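Local coordinates for DNA mismatch repair protein MutS (Thermus aquaticus, PDB 1EWQ), which binds mismatched DNA, probably as the recognition step of DNA mismatch repair, and has a weak ATPase activity, at residues C[384-389]-C[398-403]; C[392-397]-C[498-503]; C[709-714]-C[726-731]. All coordinates share one frame; numbering follows the deposited sequence.

Contact 1. Residues C[384-389]-C[398-403]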
loop_
_atom_site.group_PDB
_atom_site.type_symbol
_atom_site.label_atom_id
_atom_site.label_comp_id
_atom_site.label_asym_id
_atom_site.label_seq_id
_atom_site.Cartn_x
_atom_site.Cartn_y
_atom_site.Cartn_z
ATOM N N ALA C 384 10.091 -39.075 -24.274
ATOM C CA ALA C 384 10.182 -39.369 -25.701
ATOM C C ALA C 384 9.373 -38.417 -26.573
ATOM O O ALA C 384 9.593 -38.337 -27.778
ATOM C CB ALA C 384 9.723 -40.792 -25.956
ATOM N N ALA C 385 8.435 -37.698 -25.965
ATOM C CA ALA C 385 7.592 -36.784 -26.718
ATOM C C ALA C 385 8.032 -35.327 -26.727
ATOM O O ALA C 385 7.991 -34.671 -27.768
ATOM C CB ALA C 385 6.161 -36.874 -26.209
ATOM N N LEU C 386 8.460 -34.820 -25.578
ATOM C CA LEU C 386 8.830 -33.413 -25.480
ATOM C C LEU C 386 10.317 -33.111 -25.540
ATOM O O LEU C 386 11.142 -33.884 -25.043
ATOM C CB LEU C 386 8.258 -32.836 -24.184
ATOM C CG LEU C 386 6.822 -33.246 -23.837
ATOM C CD1 LEU C 386 6.451 -32.680 -22.480
ATOM C CD2 LEU C 386 5.867 -32.756 -24.915
ATOM N N VAL C 387 10.653 -31.976 -26.152
ATOM C CA VAL C 387 12.043 -31.550 -26.243
ATOM C C VAL C 387 12.516 -31.327 -24.815
ATOM O O VAL C 387 11.695 -31.166 -23.910
ATOM C CB VAL C 387 12.192 -30.234 -27.037
ATOM C CG1 VAL C 387 11.759 -30.449 -28.485
ATOM C CG2 VAL C 387 11.373 -29.128 -26.377
ATOM N N GLU C 388 13.831 -31.316 -24.614
ATOM C CA GLU C 388 14.395 -31.128 -23.283
ATOM C C GLU C 388 13.832 -29.916 -22.532
ATOM O O GLU C 388 13.445 -30.037 -21.372
ATOM C CB GLU C 388 15.921 -31.038 -23.367
ATOM C CG GLU C 388 16.605 -30.876 -22.014
ATOM C CD GLU C 388 18.118 -30.915 -22.115
ATOM O OE1 GLU C 388 18.658 -30.380 -23.101
ATOM O OE2 GLU C 388 18.769 -31.469 -21.205
ATOM N N ASP C 389 13.785 -28.754 -23.179
ATOM C CA ASP C 389 13.247 -27.558 -22.533
ATOM C C ASP C 389 12.075 -27.024 -23.354
ATOM O O ASP C 389 12.238 -26.147 -24.192
ATOM C CB ASP C 389 14.338 -26.483 -22.389
ATOM C CG ASP C 389 15.532 -26.963 -21.567
ATOM O OD1 ASP C 389 15.320 -27.629 -20.526
ATOM O OD2 ASP C 389 16.687 -26.668 -21.947
ATOM N N GLY C 398 9.494 -25.978 -31.820
ATOM C CA GLY C 398 9.245 -27.388 -31.605
ATOM C C GLY C 398 8.969 -27.812 -30.177
ATOM O O GLY C 398 9.850 -27.807 -29.315
ATOM N N LEU C 399 7.724 -28.185 -29.931
ATOM C CA LEU C 399 7.315 -28.641 -28.622
ATOM C C LEU C 399 7.683 -30.120 -28.610
ATOM O O LEU C 399 8.309 -30.616 -27.675
ATOM C CB LEU C 399 5.803 -28.483 -28.478
ATOM C CG LEU C 399 5.150 -28.449 -27.099
ATOM C CD1 LEU C 399 3.697 -28.801 -27.272
ATOM C CD2 LEU C 399 5.817 -29.427 -26.138
ATOM N N ILE C 400 7.299 -30.803 -29.686
ATOM C CA ILE C 400 7.530 -32.232 -29.852
ATOM C C ILE C 400 8.871 -32.514 -30.503
ATOM O O ILE C 400 9.271 -31.825 -31.435
ATOM C CB ILE C 400 6.405 -32.854 -30.715
ATOM C CG1 ILE C 400 5.047 -32.582 -30.059
ATOM C CG2 ILE C 400 6.625 -34.355 -30.883
ATOM C CD1 ILE C 400 4.912 -33.147 -28.651
ATOM N N ARG C 401 9.561 -33.541 -30.019
ATOM C CA ARG C 401 10.873 -33.896 -30.557
ATOM C C ARG C 401 10.843 -34.669 -31.868
ATOM O O ARG C 401 9.894 -35.402 -32.161
ATOM C CB ARG C 401 11.658 -34.705 -29.533
ATOM C CG ARG C 401 11.804 -33.987 -28.223
ATOM C CD ARG C 401 13.025 -34.449 -27.477
ATOM N NE ARG C 401 13.045 -35.894 -27.299
ATOM C CZ ARG C 401 13.925 -36.514 -26.525
ATOM N NH1 ARG C 401 14.840 -35.800 -25.873
ATOM N NH2 ARG C 401 13.890 -37.837 -26.393
ATOM N N GLU C 402 11.903 -34.504 -32.654
ATOM C CA GLU C 402 12.010 -35.185 -33.931
ATOM C C GLU C 402 12.011 -36.694 -33.757
ATOM O O GLU C 402 12.655 -37.236 -32.852
ATOM C CB GLU C 402 13.274 -34.741 -34.663
ATOM C CG GLU C 402 13.133 -33.375 -35.309
ATOM C CD GLU C 402 14.426 -32.873 -35.909
ATOM O OE1 GLU C 402 15.023 -33.605 -36.735
ATOM O OE2 GLU C 402 14.845 -31.743 -35.554
ATOM N N GLY C 403 11.266 -37.366 -34.630
ATOM C CA GLY C 403 11.179 -38.814 -34.576
ATOM C C GLY C 403 10.063 -39.355 -33.698
ATOM O O GLY C 403 9.878 -40.570 -33.615
#
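L386 and I400 form an isolated beta bridge where helix 376-385 gives way to the loop that leads to helix 406-433, within MutS domain III. Two backbone hydrogen bonds flank the pair. R401 N donates to A385 O at 3.0 Å. V387 N donates to L399 O at 3.1 Å. A385 O has a further contact, a CA-H...O approach from I400 CA at 3.2 Å.

The apolar part is made by L386, L399 and I400. L386 and L399 run side by side and point the same way, with L386 CD2 3.5 Å from L399 CD2. The same L386 methyl meets I400 CD1 at 3.9 Å. Helix 479-511 covers this part: L399 touches F503, I400 touches V502 and, beside them, A385 touches V506.

R401 has the largest area buried here, and its aliphatic part does most of the touching. CG lies against V387, 3.5 Å from V387 CG1. CD sits 3.1 Å from L386 O. The chain then bends at chi3 (-54°), which sets NE, and the guanidinium lies obliquely near L386 O. V387 O accepts a hydrogen bond from R353 NH1. The V387 side chain reaches back to G398, with V387 CG1 3.4 Å from G398 O.

Contact 2. Residues C[392-397]-C[498-503]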
loop_
_atom_site.group_PDB
_atom_site.type_symbol
_atom_site.label_atom_id
_atom_site.label_comp_id
_atom_site.label_asym_id
_atom_site.label_seq_id
_atom_site.Cartn_x
_atom_site.Cartn_y
_atom_site.Cartn_z
ATOM N N LEU C 392 6.642 -22.368 -24.494
ATOM C CA LEU C 392 5.412 -22.006 -23.789
ATOM C C LEU C 392 4.157 -22.322 -24.604
ATOM O O LEU C 392 3.184 -22.860 -24.074
ATOM C CB LEU C 392 5.430 -20.515 -23.433
ATOM C CG LEU C 392 4.106 -19.837 -23.051
ATOM C CD1 LEU C 392 3.552 -20.427 -21.755
ATOM C CD2 LEU C 392 4.347 -18.344 -22.899
ATOM N N LYS C 393 4.178 -21.974 -25.888
ATOM C CA LYS C 393 3.042 -22.223 -26.771
ATOM C C LYS C 393 3.399 -23.155 -27.923
ATOM O O LYS C 393 4.452 -23.015 -28.551
ATOM C CB LYS C 393 2.498 -20.908 -27.337
ATOM C CG LYS C 393 1.843 -20.010 -26.307
ATOM C CD LYS C 393 0.976 -18.944 -26.971
ATOM C CE LYS C 393 0.219 -18.133 -25.927
ATOM N NZ LYS C 393 -0.520 -19.028 -24.987
ATOM N N VAL C 394 2.509 -24.106 -28.194
ATOM C CA VAL C 394 2.701 -25.073 -29.269
ATOM C C VAL C 394 2.804 -24.372 -30.627
ATOM O O VAL C 394 3.466 -24.868 -31.537
ATOM C CB VAL C 394 1.523 -26.096 -29.310
ATOM C CG1 VAL C 394 0.227 -25.384 -29.643
ATOM C CG2 VAL C 394 1.804 -27.192 -30.332
ATOM N N SER C 395 2.155 -23.214 -30.749
ATOM C CA SER C 395 2.146 -22.445 -31.997
ATOM C C SER C 395 3.532 -22.067 -32.508
ATOM O O SER C 395 3.736 -21.896 -33.709
ATOM C CB SER C 395 1.314 -21.170 -31.828
ATOM O OG SER C 395 1.910 -20.292 -30.890
ATOM N N GLU C 396 4.485 -21.925 -31.599
ATOM C CA GLU C 396 5.833 -21.558 -32.003
ATOM C C GLU C 396 6.739 -22.783 -32.109
ATOM O O GLU C 396 6.294 -23.876 -32.467
ATOM C CB GLU C 396 6.420 -20.545 -31.010
ATOM C CG GLU C 396 6.557 -21.083 -29.593
ATOM C CD GLU C 396 6.786 -19.992 -28.552
ATOM O OE1 GLU C 396 5.869 -19.163 -28.343
ATOM O OE2 GLU C 396 7.874 -19.970 -27.931
ATOM N N GLY C 397 8.013 -22.572 -31.794
ATOM C CA GLY C 397 9.017 -23.625 -31.843
ATOM C C GLY C 397 8.588 -25.050 -31.533
ATOM O O GLY C 397 7.493 -25.303 -31.041
ATOM N N ARG C 498 -0.672 -30.468 -36.713
ATOM C CA ARG C 498 -0.210 -31.766 -36.235
ATOM C C ARG C 498 0.481 -31.671 -34.879
ATOM O O ARG C 498 0.259 -32.507 -34.007
ATOM C CB ARG C 498 0.750 -32.390 -37.254
ATOM C CG ARG C 498 1.608 -33.537 -36.714
ATOM C CD ARG C 498 0.895 -34.890 -36.732
ATOM N NE ARG C 498 -0.347 -34.925 -35.969
ATOM C CZ ARG C 498 -0.736 -35.955 -35.223
ATOM N NH1 ARG C 498 0.018 -37.037 -35.131
ATOM N NH2 ARG C 498 -1.886 -35.905 -34.571
ATOM N N GLU C 499 1.316 -30.654 -34.701
ATOM C CA GLU C 499 2.029 -30.509 -33.440
ATOM C C GLU C 499 1.087 -30.223 -32.271
ATOM O O GLU C 499 1.329 -30.681 -31.160
ATOM C CB GLU C 499 3.102 -29.425 -33.551
ATOM C CG GLU C 499 4.030 -29.384 -32.345
ATOM C CD GLU C 499 5.330 -28.662 -32.634
ATOM O OE1 GLU C 499 5.282 -27.604 -33.303
ATOM O OE2 GLU C 499 6.393 -29.145 -32.182
ATOM N N GLU C 500 0.017 -29.472 -32.510
ATOM C CA GLU C 500 -0.931 -29.209 -31.440
ATOM C C GLU C 500 -1.683 -30.510 -31.153
ATOM O O GLU C 500 -1.981 -30.824 -29.998
ATOM C CB GLU C 500 -1.937 -28.124 -31.825
ATOM C CG GLU C 500 -2.779 -27.668 -30.633
ATOM C CD GLU C 500 -3.841 -26.649 -30.997
ATOM O OE1 GLU C 500 -4.924 -27.058 -31.473
ATOM O OE2 GLU C 500 -3.595 -25.433 -30.809
ATOM N N GLU C 501 -1.989 -31.267 -32.210
ATOM C CA GLU C 501 -2.696 -32.537 -32.050
ATOM C C GLU C 501 -1.850 -33.484 -31.192
ATOM O O GLU C 501 -2.368 -34.158 -30.306
ATOM C CB GLU C 501 -2.972 -33.202 -33.412
ATOM C CG GLU C 501 -3.737 -32.337 -34.416
ATOM C CD GLU C 501 -4.053 -33.069 -35.728
ATOM O OE1 GLU C 501 -3.203 -33.844 -36.217
ATOM O OE2 GLU C 501 -5.152 -32.854 -36.278
ATOM N N VAL C 502 -0.549 -33.530 -31.456
ATOM C CA VAL C 502 0.336 -34.401 -30.693
ATOM C C VAL C 502 0.412 -33.948 -29.239
ATOM O O VAL C 502 0.408 -34.771 -28.327
ATOM C CB VAL C 502 1.749 -34.436 -31.298
ATOM C CG1 VAL C 502 2.669 -35.281 -30.432
ATOM C CG2 VAL C 502 1.688 -35.014 -32.714
ATOM N N PHE C 503 0.478 -32.637 -29.023
ATOM C CA PHE C 503 0.521 -32.114 -27.662
ATOM C C PHE C 503 -0.705 -32.608 -26.907
ATOM O O PHE C 503 -0.589 -33.134 -25.802
ATOM C CB PHE C 503 0.524 -30.585 -27.655
ATOM C CG PHE C 503 0.193 -29.995 -26.317
ATOM C CD1 PHE C 503 1.062 -30.144 -25.241
ATOM C CD2 PHE C 503 -1.018 -29.339 -26.111
ATOM C CE1 PHE C 503 0.726 -29.651 -23.973
ATOM C CE2 PHE C 503 -1.361 -28.844 -24.853
ATOM C CZ PHE C 503 -0.483 -29.003 -23.779
HETATM O O HOH W 1 3.887 -25.693 -33.954
#
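V394 packs on helix 479-511 against E499 and E500, from the type I beta turn K393-E396. The contact joins a loop to a helix at the surface of MutS domain III. E396 N donates to K393 O and closes the turn.

V394 has the most surface buried. Its CG2 is anti to the backbone N and comes down on the helix backbone, 3.6 Å from E500 CA. CG2 also rests on the E499 stem, 3.7 Å from E499 CG. The other methyl, CG1, meets E500 CG at 3.9 Å. The V394 and E500 side chains cross at about a right angle. The valine meets the aliphatic stem and backbone O of E499, and comes near both stem and carboxylate of E500.

E499 extends past the valine with its CG anti to the backbone N (chi1 -171°), and its two carboxylate oxygens do different work. OE2 accepts hydrogen bonds from L399 N, its strongest partner, and I400 N. This ties the helix to the loop beyond the turn. OE1 turns to a water that links it to the turn. The water lies 2.5 Å from E499 OE1 and 2.6 Å from V394 O, both short.

Contact 3. Residues C[709-714]-C[726-731]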
loop_
_atom_site.group_PDB
_atom_site.type_symbol
_atom_site.label_atom_id
_atom_site.label_comp_id
_atom_site.label_asym_id
_atom_site.label_seq_id
_atom_site.Cartn_x
_atom_site.Cartn_y
_atom_site.Cartn_z
ATOM N N LYS C 709 -1.893 -20.924 42.142
ATOM C CA LYS C 709 -0.444 -20.940 42.270
ATOM C C LYS C 709 0.141 -19.572 41.911
ATOM O O LYS C 709 -0.310 -18.914 40.972
ATOM C CB LYS C 709 0.175 -22.013 41.367
ATOM C CG LYS C 709 1.683 -22.078 41.486
ATOM C CD LYS C 709 2.321 -22.987 40.429
ATOM C CE LYS C 709 2.001 -24.452 40.666
ATOM N NZ LYS C 709 2.658 -25.295 39.640
ATOM N N ASN C 710 1.151 -19.152 42.663
ATOM C CA ASN C 710 1.797 -17.877 42.422
ATOM C C ASN C 710 3.188 -17.983 41.798
ATOM O O ASN C 710 4.006 -18.817 42.183
ATOM C CB ASN C 710 1.884 -17.077 43.727
ATOM C CG ASN C 710 0.589 -16.355 44.051
ATOM O OD1 ASN C 710 0.125 -15.520 43.272
ATOM N ND2 ASN C 710 0.001 -16.671 45.199
ATOM N N LEU C 711 3.414 -17.128 40.806
ATOM C CA LEU C 711 4.677 -16.999 40.101
ATOM C C LEU C 711 4.842 -15.490 39.898
ATOM O O LEU C 711 3.891 -14.727 40.073
ATOM C CB LEU C 711 4.645 -17.702 38.735
ATOM C CG LEU C 711 4.647 -19.230 38.673
ATOM C CD1 LEU C 711 4.723 -19.665 37.212
ATOM C CD2 LEU C 711 5.839 -19.790 39.441
ATOM N N HIS C 712 6.046 -15.057 39.544
ATOM C CA HIS C 712 6.286 -13.642 39.327
ATOM C C HIS C 712 7.619 -13.393 38.660
ATOM O O HIS C 712 8.463 -14.288 38.547
ATOM C CB HIS C 712 6.249 -12.862 40.658
ATOM C CG HIS C 712 7.474 -13.041 41.510
ATOM N ND1 HIS C 712 7.768 -14.218 42.162
ATOM C CD2 HIS C 712 8.490 -12.192 41.799
ATOM C CE1 HIS C 712 8.910 -14.089 42.815
ATOM N NE2 HIS C 712 9.369 -12.869 42.608
ATOM N N VAL C 713 7.784 -12.166 38.193
ATOM C CA VAL C 713 9.026 -11.740 37.589
ATOM C C VAL C 713 9.422 -10.533 38.422
ATOM O O VAL C 713 8.579 -9.928 39.088
ATOM C CB VAL C 713 8.847 -11.347 36.110
ATOM C CG1 VAL C 713 8.588 -12.603 35.277
ATOM C CG2 VAL C 713 7.700 -10.362 35.967
ATOM N N ALA C 714 10.695 -10.183 38.397
ATOM C CA ALA C 714 11.151 -9.064 39.192
ATOM C C ALA C 714 12.074 -8.127 38.440
ATOM O O ALA C 714 12.671 -8.489 37.419
ATOM C CB ALA C 714 11.849 -9.585 40.451
ATOM N N HIS C 726 14.029 -11.420 33.118
ATOM C CA HIS C 726 13.016 -12.254 32.497
ATOM C C HIS C 726 12.880 -13.649 33.086
ATOM O O HIS C 726 12.166 -14.487 32.537
ATOM C CB HIS C 726 13.274 -12.354 30.998
ATOM C CG HIS C 726 13.046 -11.070 30.264
ATOM N ND1 HIS C 726 12.223 -10.980 29.160
ATOM C CD2 HIS C 726 13.532 -9.825 30.474
ATOM C CE1 HIS C 726 12.212 -9.733 28.723
ATOM N NE2 HIS C 726 12.999 -9.012 29.503
ATOM N N GLN C 727 13.562 -13.913 34.196
ATOM C CA GLN C 727 13.449 -15.223 34.825
ATOM C C GLN C 727 12.102 -15.294 35.544
ATOM O O GLN C 727 11.739 -14.387 36.301
ATOM C CB GLN C 727 14.571 -15.457 35.849
ATOM C CG GLN C 727 15.982 -15.704 35.284
ATOM C CD GLN C 727 16.635 -14.454 34.704
ATOM O OE1 GLN C 727 16.421 -13.344 35.188
ATOM N NE2 GLN C 727 17.450 -14.637 33.672
ATOM N N VAL C 728 11.345 -16.352 35.295
ATOM C CA VAL C 728 10.069 -16.502 35.975
ATOM C C VAL C 728 10.382 -17.172 37.311
ATOM O O VAL C 728 10.911 -18.282 37.360
ATOM C CB VAL C 728 9.082 -17.339 35.144
ATOM C CG1 VAL C 728 7.848 -17.669 35.968
ATOM C CG2 VAL C 728 8.684 -16.559 33.904
ATOM N N LEU C 729 10.056 -16.468 38.391
ATOM C CA LEU C 729 10.341 -16.917 39.747
ATOM C C LEU C 729 9.150 -17.485 40.513
ATOM O O LEU C 729 7.997 -17.160 40.233
ATOM C CB LEU C 729 10.930 -15.744 40.543
ATOM C CG LEU C 729 12.056 -14.931 39.888
ATOM C CD1 LEU C 729 12.328 -13.665 40.698
ATOM C CD2 LEU C 729 13.318 -15.785 39.781
ATOM N N PRO C 730 9.422 -18.338 41.512
ATOM C CA PRO C 730 8.348 -18.930 42.307
ATOM C C PRO C 730 7.753 -17.919 43.276
ATOM O O PRO C 730 8.411 -16.952 43.652
ATOM C CB PRO C 730 9.050 -20.076 43.028
ATOM C CG PRO C 730 10.434 -19.540 43.218
ATOM C CD PRO C 730 10.726 -18.914 41.882
ATOM N N GLY C 731 6.504 -18.151 43.668
ATOM C CA GLY C 731 5.834 -17.267 44.604
ATOM C C GLY C 731 5.425 -15.940 44.006
ATOM O O GLY C 731 5.752 -15.647 42.856
#
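H712 and L729 are a hydrogen-bonded pair in the antiparallel beta hairpin of strands 708-716 and 723-730. The hairpin ends the sheet of the ATPase domain, and strand 723-730 is outermost within the chain. H712 N donates to L729 O. L729 N donates to H712 O at 2.7 Å. L711 and P730 form the neighbouring non-hydrogen-bonded pair. Beyond it, G731 N makes a weak bond to N710 O.

The H712 side chain leans over to the partner strand. Its CB is 3.6 Å from G731 O. CG lies between the backbone N and the carbonyl carbon (chi1 76°) and is 3.4 Å from the same oxygen. ND1 makes the polar contact: it donates to G731 O at 2.6 Å. The bond is bent, with an N-H...O angle of 139°. The nitrogen stands above the carbonyl plane, 53° out of it. CE1 is next along the ring edge and lies 3.0 Å from P730 O. L729 CB covers one face of the ring, 3.5 Å from CE1. At the tip, NE2 meets L729 CD1 at 3.6 Å. The ring therefore has carbonyl oxygens of P730 and G731 at its edge and a leucine over one face. The positive phi of G731 by itself favours glycine.

The apolar side chains of L711 and V713 with V728, and of A714 with L729, also join the strands. V728 touches F592 of helix 589-603. V713 touches A587 and K589 of the predicted ATP-binding P-loop, so the hairpin lies directly against that loop. Between the strands, L711 CD1 meets V728 CG1 at 3.9 Å.

Contacts 1 and 2 hold the same region, with centres 10 Å apart. Both fix the loop between helices 376-385 and 406-433, and their segments alternate along the chain. E499 of contact 2 bonds L399 N and I400 N of contact 1. Contact 1 is partly buried and combines a backbone bridge with leucine and isoleucine packing. Contact 2 is a surface contact, where one valine and a water-linked glutamate join the loop to helix 479-511. Contact 3 is also at the surface, but its centre lies about 70 Å from that of contact 1. It sits in the ATPase domain, where antiparallel strand pairing and a histidine bond do the work. Contact 2 is about 10 Å from the bound DNA at the nearest atom.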